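Local coordinates for protein polyhedrin (Antheraea mylitta cypovirus 4, PDB 5A8S) that assembles into the microcrystalline polyhedra (occlusion bodies) of an insect cypovirus, which probably protect embedded virus particles outside the host, at residues Val64-Asn67 / Trp68-Leu72; Leu192-Asn196 / Gly197-Ala201; Ile223-Ala226 / Lys227-His230. All coordinates share one frame; numbering follows the deposited sequence.

Interaction 1: residues Val64-Asn67 / Trp68-Leu72; sequences VFLN and WRELL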
loop_
_atom_site.group_PDB
_atom_site.type_symbol
_atom_site.label_atom_id
_atom_site.label_comp_id
_atom_site.label_asym_id
_atom_site.label_seq_id
_atom_site.Cartn_x
_atom_site.Cartn_y
_atom_site.Cartn_z
ATOM N N VAL A 64 4.541 -4.616 7.260
ATOM C CA VAL A 64 3.709 -3.635 7.949
ATOM C C VAL A 64 4.536 -2.530 8.596
ATOM O O VAL A 64 5.516 -2.795 9.292
ATOM C CB VAL A 64 2.844 -4.313 9.039
ATOM C CG1 VAL A 64 2.310 -3.272 10.031
ATOM C CG2 VAL A 64 1.695 -5.067 8.396
ATOM N N PHE A 65 4.132 -1.293 8.342
ATOM C CA PHE A 65 4.591 -0.143 9.117
ATOM C C PHE A 65 3.373 0.647 9.565
ATOM O O PHE A 65 2.557 1.049 8.732
ATOM C CB PHE A 65 5.489 0.770 8.281
ATOM C CG PHE A 65 5.821 2.077 8.965
ATOM C CD1 PHE A 65 6.627 2.097 10.095
ATOM C CD2 PHE A 65 5.314 3.278 8.489
ATOM C CE1 PHE A 65 6.938 3.301 10.737
ATOM C CE2 PHE A 65 5.621 4.494 9.127
ATOM C CZ PHE A 65 6.433 4.501 10.246
ATOM N N LEU A 66 3.254 0.857 10.873
ATOM C CA LEU A 66 2.183 1.663 11.455
ATOM C C LEU A 66 2.775 2.942 12.036
ATOM O O LEU A 66 3.552 2.882 12.990
ATOM C CB LEU A 66 1.496 0.880 12.574
ATOM C CG LEU A 66 0.944 -0.474 12.137
ATOM C CD1 LEU A 66 0.500 -1.279 13.344
ATOM C CD2 LEU A 66 -0.191 -0.268 11.157
ATOM N N ASN A 67 2.431 4.090 11.461
ATOM C CA ASN A 67 2.978 5.345 11.962
ATOM C C ASN A 67 2.149 5.899 13.115
ATOM O O ASN A 67 1.147 5.312 13.526
ATOM C CB ASN A 67 3.168 6.384 10.851
ATOM C CG ASN A 67 1.880 6.746 10.147
ATOM O OD1 ASN A 67 0.799 6.692 10.724
ATOM N ND2 ASN A 67 1.995 7.128 8.881
ATOM N N TRP A 68 2.595 7.028 13.644
ATOM C CA TRP A 68 2.079 7.524 14.904
ATOM C C TRP A 68 0.554 7.722 14.874
ATOM O O TRP A 68 -0.162 7.260 15.768
ATOM C CB TRP A 68 2.790 8.824 15.238
ATOM C CG TRP A 68 2.622 9.251 16.635
ATOM C CD1 TRP A 68 3.336 8.829 17.719
ATOM C CD2 TRP A 68 1.683 10.213 17.116
ATOM N NE1 TRP A 68 2.897 9.474 18.850
ATOM C CE2 TRP A 68 1.885 10.329 18.505
ATOM C CE3 TRP A 68 0.697 10.996 16.503
ATOM C CZ2 TRP A 68 1.132 11.195 19.296
ATOM C CZ3 TRP A 68 -0.054 11.855 17.292
ATOM C CH2 TRP A 68 0.172 11.950 18.672
ATOM N N ARG A 69 0.054 8.384 13.839
ATOM C CA ARG A 69 -1.369 8.663 13.764
ATOM C C ARG A 69 -2.190 7.398 13.542
ATOM O O ARG A 69 -3.310 7.307 14.036
ATOM C CB ARG A 69 -1.667 9.701 12.681
ATOM C CG ARG A 69 -1.176 11.100 13.052
ATOM C CD ARG A 69 -1.594 12.137 12.022
ATOM N NE ARG A 69 -0.797 12.010 10.808
ATOM C CZ ARG A 69 -0.306 13.028 10.111
ATOM N NH1 ARG A 69 -0.520 14.282 10.496
ATOM N NH2 ARG A 69 0.409 12.788 9.019
ATOM N N GLU A 70 -1.645 6.422 12.814
ATOM C CA GLU A 70 -2.367 5.160 12.603
ATOM C C GLU A 70 -2.522 4.422 13.915
ATOM O O GLU A 70 -3.495 3.699 14.108
ATOM C CB GLU A 70 -1.651 4.259 11.577
ATOM C CG GLU A 70 -1.712 4.793 10.156
ATOM C CD GLU A 70 -0.877 3.984 9.173
ATOM O OE1 GLU A 70 0.248 3.568 9.524
ATOM O OE2 GLU A 70 -1.346 3.775 8.036
ATOM N N LEU A 71 -1.568 4.618 14.821
ATOM C CA LEU A 71 -1.568 3.937 16.107
ATOM C C LEU A 71 -2.550 4.544 17.117
ATOM O O LEU A 71 -2.893 3.903 18.112
ATOM C CB LEU A 71 -0.149 3.946 16.694
ATOM C CG LEU A 71 0.848 2.971 16.046
ATOM C CD1 LEU A 71 2.264 3.243 16.522
ATOM C CD2 LEU A 71 0.456 1.515 16.341
ATOM N N LEU A 72 -3.005 5.768 16.870
ATOM C CA LEU A 72 -3.878 6.466 17.825
ATOM C C LEU A 72 -5.255 5.803 17.970
ATOM O O LEU A 72 -5.846 5.339 16.994
ATOM C CB LEU A 72 -4.082 7.927 17.412
ATOM C CG LEU A 72 -2.844 8.820 17.319
ATOM C CD1 LEU A 72 -3.248 10.213 16.843
ATOM C CD2 LEU A 72 -2.132 8.890 18.661
HETATM O O HOH W 1 -0.079 0.824 7.707
#
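Asn67 and Glu70 form a capping box where strand 61-66 turns into the short, weakly bonded helix 68-71. Two reciprocal hydrogen bonds define it. Asn67 OD1 accepts from Glu70 N at 3.2 Å, the bond almost straight out from the carbonyl (C=O...N 167°). In return Glu70 OE1 takes the backbone N of Asn67 at 3.0 Å, using its anti lone pair. Asn67 can fold its amide over the helix start because CG sits between its own N and carbonyl carbon (chi1 60°). The Glu70 chain, extended beyond CG, runs back beside the strand end and crosses the Asn67 side chain at about a right angle, with amide and carboxylate planes 42° apart. Its CG comes within 3.2 Å of Asn67 OD1. A backbone bond from Leu71 N to Asn67 O (3.1 Å) closes the first turn. One water is placed to donate to Phe65 O (2.8 Å) and to Glu70 OE2 (3.2 Å).

The apolar part lies beyond the cap: Leu71 CD2 meets Leu66 CB at 4.0 Å, and these two side chains also cross at about a right angle.

Asn67 ND2 donates to Pro211 O of a second subunit and makes a weak bond to Asp78. Strand 51-58 covers Leu66 through Phe54 and Tyr56, and helix 92-97 packs on Trp68, so the capped turn follows the strand that pairs with 179-185 and lies between strand 51-58 and helix 92-97.

Interaction 2: residues Leu192-Asn196 / Gly197-Ala201; sequences LNRFN and GPQLA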
loop_
_atom_site.group_PDB
_atom_site.type_symbol
_atom_site.label_atom_id
_atom_site.label_comp_id
_atom_site.label_asym_id
_atom_site.label_seq_id
_atom_site.Cartn_x
_atom_site.Cartn_y
_atom_site.Cartn_z
ATOM N N LEU A 192 13.059 -25.965 -1.717
ATOM C CA LEU A 192 12.647 -25.084 -2.810
ATOM C C LEU A 192 12.344 -23.691 -2.264
ATOM O O LEU A 192 11.764 -23.552 -1.189
ATOM C CB LEU A 192 11.398 -25.637 -3.502
ATOM C CG LEU A 192 10.947 -24.913 -4.775
ATOM C CD1 LEU A 192 11.523 -25.604 -6.004
ATOM C CD2 LEU A 192 9.432 -24.885 -4.862
ATOM N N ASN A 193 12.736 -22.667 -3.010
ATOM C CA ASN A 193 12.467 -21.280 -2.634
ATOM C C ASN A 193 11.336 -20.720 -3.491
ATOM O O ASN A 193 11.514 -20.493 -4.689
ATOM C CB ASN A 193 13.730 -20.428 -2.819
ATOM C CG ASN A 193 13.581 -19.014 -2.263
ATOM O OD1 ASN A 193 12.473 -18.562 -1.961
ATOM N ND2 ASN A 193 14.703 -18.309 -2.126
ATOM N N ARG A 194 10.166 -20.504 -2.888
ATOM C CA ARG A 194 9.011 -20.051 -3.656
ATOM C C ARG A 194 9.155 -18.591 -4.091
ATOM O O ARG A 194 8.374 -18.101 -4.919
ATOM C CB ARG A 194 7.711 -20.280 -2.886
ATOM C CG ARG A 194 7.229 -21.749 -2.937
ATOM C CD ARG A 194 5.837 -21.906 -2.346
ATOM N NE ARG A 194 4.865 -21.197 -3.164
ATOM C CZ ARG A 194 4.083 -20.214 -2.735
ATOM N NH1 ARG A 194 4.123 -19.822 -1.462
ATOM N NH2 ARG A 194 3.253 -19.624 -3.587
ATOM N N PHE A 195 10.154 -17.905 -3.539
ATOM C CA PHE A 195 10.493 -16.538 -3.961
ATOM C C PHE A 195 11.571 -16.554 -5.049
ATOM O O PHE A 195 12.150 -15.525 -5.385
ATOM C CB PHE A 195 10.971 -15.703 -2.762
ATOM C CG PHE A 195 9.924 -15.525 -1.694
ATOM C CD1 PHE A 195 9.692 -16.525 -0.761
ATOM C CD2 PHE A 195 9.157 -14.366 -1.638
ATOM C CE1 PHE A 195 8.724 -16.379 0.215
ATOM C CE2 PHE A 195 8.187 -14.203 -0.655
ATOM C CZ PHE A 195 7.964 -15.222 0.275
ATOM N N ASN A 196 11.822 -17.731 -5.607
ATOM C CA ASN A 196 12.908 -17.908 -6.550
ATOM C C ASN A 196 12.416 -18.404 -7.901
ATOM O O ASN A 196 11.462 -19.177 -7.987
ATOM C CB ASN A 196 13.919 -18.899 -5.983
ATOM C CG ASN A 196 14.999 -19.254 -6.980
ATOM O OD1 ASN A 196 15.166 -20.417 -7.360
ATOM N ND2 ASN A 196 15.728 -18.245 -7.427
ATOM N N GLY A 197 13.076 -17.949 -8.958
ATOM C CA GLY A 197 12.834 -18.478 -10.285
ATOM C C GLY A 197 11.370 -18.479 -10.678
ATOM O O GLY A 197 10.669 -17.490 -10.475
ATOM N N PRO A 198 10.899 -19.601 -11.244
ATOM C CA PRO A 198 9.551 -19.707 -11.803
ATOM C C PRO A 198 8.448 -19.705 -10.758
ATOM O O PRO A 198 7.291 -19.579 -11.131
ATOM C CB PRO A 198 9.576 -21.057 -12.540
ATOM C CG PRO A 198 10.625 -21.851 -11.818
ATOM C CD PRO A 198 11.673 -20.846 -11.435
ATOM N N GLN A 199 8.790 -19.834 -9.482
ATOM C CA GLN A 199 7.772 -19.840 -8.435
ATOM C C GLN A 199 7.381 -18.433 -8.004
ATOM O O GLN A 199 6.345 -18.243 -7.376
ATOM C CB GLN A 199 8.261 -20.622 -7.216
ATOM C CG GLN A 199 7.948 -22.116 -7.287
ATOM C CD GLN A 199 8.574 -22.779 -8.508
ATOM O OE1 GLN A 199 9.772 -23.043 -8.540
ATOM N NE2 GLN A 199 7.761 -23.045 -9.516
ATOM N N LEU A 200 8.206 -17.447 -8.342
ATOM C CA LEU A 200 8.044 -16.110 -7.774
ATOM C C LEU A 200 6.748 -15.430 -8.213
ATOM O O LEU A 200 6.071 -14.809 -7.399
ATOM C CB LEU A 200 9.259 -15.230 -8.108
ATOM C CG LEU A 200 9.303 -13.803 -7.537
ATOM C CD1 LEU A 200 8.430 -12.865 -8.355
ATOM C CD2 LEU A 200 8.899 -13.775 -6.051
ATOM N N ALA A 201 6.394 -15.541 -9.487
ATOM C CA ALA A 201 5.269 -14.763 -10.001
ATOM C C ALA A 201 4.042 -14.979 -9.136
ATOM O O ALA A 201 3.365 -14.019 -8.773
ATOM C CB ALA A 201 4.967 -15.119 -11.455
HETATM O O HOH W 2 11.997 -22.021 -7.156
HETATM O O HOH W 3 4.568 -20.275 -6.173
HETATM O O HOH W 4 14.039 -15.054 -7.930
#
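Asn193 O takes the backbone N of Asn196 at 2.9 Å and faces a water, also at 2.9 Å, that is placed to donate both to it and to Gln199 OE1 (2.8 Å). A second water donates to Gln199 O at 3.0 Å and accepts from Arg194 NH2, again at 3.0 Å, which links the arginine side chain to the backbone of Gln199; Thr203 OG1 also bonds to Gln199 O and to Arg194 O. The same guanidinium group makes a salt bridge through NH1 to Asp60 and a hydrogen bond to Gln34.

Directly between the segments, Gln199 N donates to Asn196 O at 3.1 Å, the donor tilted 23° from the carbonyl plane. The chain reaches this point through a type I beta turn from Asn193 to Asn196, overlaid on an Asx turn: Asn193 OD1 accepts from Phe195 N at 2.9 Å, with that donor lying 43° out of the amide carbonyl plane. Gly197 follows with positive phi, a conformation that favours glycine, and turns the chain ahead of helix 200-205.

Gln199 bends at chi2 (59°), which carries its amide back towards Leu192. Gln199 CG touches Leu192 CD2 at 4.0 Å, and the two side chains cross at about a right angle.

On the apolar side, Leu200 CD2 lies obliquely to the Phe195 ring, near Phe195 CB. Here the trimer comes together: Leu200 packs on Leu200 of both the second and the third subunit, while Phe195 meets Ala201 of the second.

Interaction 3: residues Ile223-Ala226 / Lys227-His230; sequences IDYA and KMAH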
loop_
_atom_site.group_PDB
_atom_site.type_symbol
_atom_site.label_atom_id
_atom_site.label_comp_id
_atom_site.label_asym_id
_atom_site.label_seq_id
_atom_site.Cartn_x
_atom_site.Cartn_y
_atom_site.Cartn_z
ATOM N N ILE A 223 -10.416 -10.628 23.595
ATOM C CA ILE A 223 -10.133 -12.031 23.810
ATOM C C ILE A 223 -11.151 -12.849 23.032
ATOM O O ILE A 223 -10.815 -13.854 22.394
ATOM C CB ILE A 223 -10.158 -12.363 25.313
ATOM C CG1 ILE A 223 -8.936 -11.741 26.002
ATOM C CG2 ILE A 223 -10.169 -13.869 25.537
ATOM C CD1 ILE A 223 -9.056 -11.686 27.513
ATOM N N ASP A 224 -12.395 -12.391 23.047
ATOM C CA ASP A 224 -13.407 -13.020 22.225
ATOM C C ASP A 224 -13.049 -12.992 20.737
ATOM O O ASP A 224 -13.198 -13.993 20.037
ATOM C CB ASP A 224 -14.746 -12.341 22.410
ATOM C CG ASP A 224 -15.826 -13.061 21.671
ATOM O OD1 ASP A 224 -16.174 -14.171 22.113
ATOM O OD2 ASP A 224 -16.291 -12.545 20.637
ATOM N N TYR A 225 -12.582 -11.840 20.262
ATOM C CA TYR A 225 -12.174 -11.703 18.867
ATOM C C TYR A 225 -11.081 -12.712 18.553
ATOM O O TYR A 225 -11.107 -13.342 17.498
ATOM C CB TYR A 225 -11.678 -10.286 18.581
ATOM C CG TYR A 225 -11.455 -10.005 17.110
ATOM C CD1 TYR A 225 -12.494 -9.541 16.314
ATOM C CD2 TYR A 225 -10.213 -10.197 16.519
ATOM C CE1 TYR A 225 -12.309 -9.274 14.967
ATOM C CE2 TYR A 225 -10.011 -9.928 15.164
ATOM C CZ TYR A 225 -11.066 -9.473 14.396
ATOM O OH TYR A 225 -10.902 -9.207 13.052
ATOM N N ALA A 226 -10.139 -12.888 19.478
ATOM C CA ALA A 226 -9.005 -13.796 19.248
ATOM C C ALA A 226 -9.458 -15.247 19.124
ATOM O O ALA A 226 -8.926 -15.997 18.310
ATOM C CB ALA A 226 -7.968 -13.664 20.360
ATOM N N LYS A 227 -10.441 -15.639 19.931
ATOM C CA LYS A 227 -10.952 -17.002 19.893
ATOM C C LYS A 227 -11.838 -17.219 18.664
ATOM O O LYS A 227 -11.891 -18.316 18.112
ATOM C CB LYS A 227 -11.699 -17.328 21.191
ATOM C CG LYS A 227 -10.755 -17.616 22.354
ATOM C CD LYS A 227 -11.479 -18.076 23.612
ATOM C CE LYS A 227 -12.633 -17.159 23.960
ATOM N NZ LYS A 227 -12.259 -15.738 23.820
ATOM N N MET A 228 -12.516 -16.161 18.229
ATOM C CA MET A 228 -13.291 -16.198 16.998
ATOM C C MET A 228 -12.383 -16.416 15.784
ATOM O O MET A 228 -12.708 -17.186 14.864
ATOM C CB MET A 228 -14.048 -14.879 16.838
ATOM C CG MET A 228 -14.846 -14.774 15.558
ATOM S SD MET A 228 -15.456 -13.096 15.307
ATOM C CE MET A 228 -14.044 -12.314 14.530
ATOM N N ALA A 229 -11.237 -15.737 15.800
ATOM C CA ALA A 229 -10.306 -15.729 14.670
ATOM C C ALA A 229 -9.233 -16.821 14.766
ATOM O O ALA A 229 -8.394 -16.950 13.870
ATOM C CB ALA A 229 -9.639 -14.367 14.578
ATOM N N HIS A 230 -9.248 -17.590 15.852
ATOM C CA HIS A 230 -8.274 -18.664 16.045
ATOM C C HIS A 230 -6.849 -18.137 15.926
ATOM O O HIS A 230 -6.087 -18.594 15.081
ATOM C CB HIS A 230 -8.469 -19.770 15.003
ATOM C CG HIS A 230 -9.894 -19.970 14.590
ATOM N ND1 HIS A 230 -10.871 -20.379 15.472
ATOM C CD2 HIS A 230 -10.506 -19.820 13.391
ATOM C CE1 HIS A 230 -12.026 -20.473 14.833
ATOM N NE2 HIS A 230 -11.831 -20.136 13.569
HETATM O O HOH W 5 -15.321 -15.311 24.502
#
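A Met-aromatic contact between Tyr225 and Met228 occupies one side of the last turns of helix 219-228. Met228 SD stands 5.4 Å from the Tyr225 ring centroid, 37° off the ring normal. The closest touch comes from the methyl: bent at chi3 (84°), the chain brings Met228 CE to 3.5 Å from Tyr225 CE1.

Elsewhere on the helix, Lys227 curls back on itself through chi3 and chi4 and lays its ammonium group over the peptide of Ile223. Lys227 NZ donates to Ile223 O at 2.8 Å from well above the carbonyl plane, 62° out of it. That oxygen already accepts the helical bond from Lys227 N (3.1 Å), which arrives from the opposite face, so two donors of one residue clasp a single carbonyl. A water donates to Asp224 OD1 at 2.8 Å and takes a weak bond from Lys227 NZ, bridging charges too far apart for a salt bridge. Asp224 OD2 is held by His98 of the third subunit, and Met228 packs on Ile97 of that subunit.

His230, with positive phi, is the first residue to leave helical backbone angles. Tyr225 points its hydroxyl to Asp55, sets its ring edge-to-face with Phe216 and touches Arg39 of strand 38-45. Ile223 and Ala226 rest on the small sheet of strands 233-234 and 240-242.

The three interactions are local turns and helix ends strung in series along one chain, and none touches another. By centres, interactions 1 and 3 are closest, about 23 Å apart, while the centre of interaction 2 lies about 32 Å from that of interaction 1 and about 34 Å from that of interaction 3. By nearest atoms, interactions 1 and 2 (about 13 Å) are as close as 1 and 3 (about 14 Å), and 2 and 3 stay about 19 Å apart. What relates them is the trimer: interactions 1 and 2 both touch the second subunit, and interactions 2 and 3 both touch the third.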